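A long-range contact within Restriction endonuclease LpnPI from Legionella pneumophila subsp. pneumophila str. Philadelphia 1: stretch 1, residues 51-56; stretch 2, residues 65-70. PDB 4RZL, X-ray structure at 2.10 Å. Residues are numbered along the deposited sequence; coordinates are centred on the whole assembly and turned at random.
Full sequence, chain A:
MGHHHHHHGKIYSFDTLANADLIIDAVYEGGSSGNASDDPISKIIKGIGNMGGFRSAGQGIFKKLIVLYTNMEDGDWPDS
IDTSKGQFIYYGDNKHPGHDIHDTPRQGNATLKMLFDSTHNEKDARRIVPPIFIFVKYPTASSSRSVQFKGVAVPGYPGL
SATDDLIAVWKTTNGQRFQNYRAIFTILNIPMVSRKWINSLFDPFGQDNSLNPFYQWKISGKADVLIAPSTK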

# COMPACT_ATOMS: atom_id res chain seq x y z
N MET A 51 9.47 -5.50 7.82
CA MET A 51 10.43 -4.94 6.85
C MET A 51 9.97 -5.06 5.40
O MET A 51 9.31 -6.02 5.03
CB MET A 51 11.80 -5.63 6.99
CG MET A 51 12.85 -4.79 7.71
N GLY A 52 10.33 -4.07 4.59
CA GLY A 52 10.12 -4.14 3.15
C GLY A 52 9.13 -3.14 2.59
O GLY A 52 8.21 -2.69 3.28
N GLY A 53 9.33 -2.79 1.32
CA GLY A 53 8.44 -1.88 0.61
C GLY A 53 7.16 -2.59 0.22
O GLY A 53 6.13 -1.96 -0.05
N PHE A 54 7.22 -3.91 0.19
CA PHE A 54 6.08 -4.72 -0.17
C PHE A 54 5.88 -5.80 0.88
O PHE A 54 6.76 -6.63 1.09
CB PHE A 54 6.25 -5.34 -1.57
CG PHE A 54 5.12 -6.24 -1.97
CD1 PHE A 54 5.12 -7.58 -1.60
CD2 PHE A 54 4.05 -5.75 -2.69
CE1 PHE A 54 4.07 -8.41 -1.95
CE2 PHE A 54 2.99 -6.57 -3.04
CZ PHE A 54 3.00 -7.91 -2.67
N ARG A 55 4.74 -5.79 1.55
CA ARG A 55 4.49 -6.77 2.60
C ARG A 55 3.11 -7.37 2.45
O ARG A 55 2.20 -6.71 1.96
CB ARG A 55 4.65 -6.14 3.99
CG ARG A 55 5.88 -5.26 4.15
CD ARG A 55 6.04 -4.76 5.58
NE ARG A 55 6.96 -3.63 5.68
CZ ARG A 55 7.26 -3.01 6.82
NH1 ARG A 55 6.72 -3.42 7.96
NH2 ARG A 55 8.10 -1.99 6.83
N SER A 56 2.94 -8.61 2.89
CA SER A 56 1.65 -9.25 2.76
C SER A 56 1.34 -10.15 3.95
O SER A 56 2.23 -10.62 4.64
CB SER A 56 1.58 -10.04 1.46
OG SER A 56 2.29 -11.25 1.58
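Stretch 2 (65-70) LIVLYT

How does stretch 2 run against stretch 1? Residues 65-70 are extended throughout as a strand, lying antiparallel to strand 54-56 with 160° between their N-to-C directions and axes approaching to 4.6 Å. F54 pairs with L68, R55 with V67 and S56 with I66, with CA-CA separations of 5.0, 5.0 and 4.4 Å.

What ties the two backbones together? R55 and V67 form the hydrogen-bonded pair: R55 N donates to V67 O at 2.9 Å, and V67 N to R55 O at 2.7 Å. The ladder reaches past the strand's start into the loop, where Y69 N donates to G53 O at 2.8 Å in a nearly straight bond. CA-H...O contacts accompany these bonds, among them L68 CA to G53 O at 3.5 Å; S56 CA to L65 O at 3.3 Å continues the contact beyond the R55-V67 pair.

Which side chains pack together? Alternate residues of a strand point to the same face, so F54 meets both I66 and L68: F54 CD2 lies 3.6 Å from L68 CD2, and F54 CE2 lies 3.7 Å from I66 CG2.

What happens on the other face? R55 CB and V67 CB stand 4.4 Å apart. From chi1 m the R55 side chain runs extended back past its own stretch, and R55 NE donates to G52 O at 2.9 Å, joining strand to preceding loop, while Y69 CD2 lies 3.8 Å from G52 O and 4.0 Å from R55 NH2.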

# COMPACT_ATOMS: atom_id res chain seq x y z
N LEU A 65 -4.18 -9.47 2.83
CA LEU A 65 -3.90 -8.03 2.88
C LEU A 65 -2.53 -7.79 2.28
O LEU A 65 -1.60 -8.57 2.49
CB LEU A 65 -3.93 -7.50 4.32
CG LEU A 65 -3.49 -6.03 4.50
CD1 LEU A 65 -4.55 -5.07 3.98
CD2 LEU A 65 -3.13 -5.70 5.95
N ILE A 66 -2.42 -6.70 1.54
CA ILE A 66 -1.11 -6.24 1.09
C ILE A 66 -0.82 -4.85 1.63
O ILE A 66 -1.66 -3.95 1.57
CB ILE A 66 -1.03 -6.26 -0.44
CG1 ILE A 66 -0.95 -7.72 -0.92
CG2 ILE A 66 0.15 -5.45 -0.92
CD1 ILE A 66 -1.10 -7.86 -2.38
N VAL A 67 0.38 -4.66 2.16
CA VAL A 67 0.80 -3.34 2.57
C VAL A 67 1.91 -2.86 1.64
O VAL A 67 2.85 -3.60 1.34
CB VAL A 67 1.28 -3.32 4.05
CG1 VAL A 67 2.00 -2.03 4.36
CG2 VAL A 67 0.12 -3.53 4.99
N LEU A 68 1.76 -1.64 1.15
CA LEU A 68 2.78 -0.98 0.36
C LEU A 68 3.39 0.11 1.19
O LEU A 68 2.67 0.96 1.73
CB LEU A 68 2.22 -0.40 -0.94
CG LEU A 68 1.49 -1.38 -1.86
CD1 LEU A 68 1.06 -0.64 -3.12
CD2 LEU A 68 2.39 -2.57 -2.17
N TYR A 69 4.71 0.11 1.28
CA TYR A 69 5.41 1.07 2.11
C TYR A 69 6.51 1.74 1.30
O TYR A 69 7.30 1.08 0.63
CB TYR A 69 5.99 0.37 3.36
CG TYR A 69 6.94 1.24 4.12
CD1 TYR A 69 6.47 2.35 4.79
CD2 TYR A 69 8.30 0.96 4.16
CE1 TYR A 69 7.32 3.17 5.48
CE2 TYR A 69 9.17 1.78 4.86
CZ TYR A 69 8.66 2.89 5.52
OH TYR A 69 9.48 3.73 6.23
N THR A 70 6.55 3.07 1.35
CA THR A 70 7.58 3.79 0.63
C THR A 70 8.15 4.92 1.49
O THR A 70 7.44 5.53 2.29
CB THR A 70 7.06 4.37 -0.69
OG1 THR A 70 8.05 5.23 -1.24
CG2 THR A 70 5.80 5.17 -0.46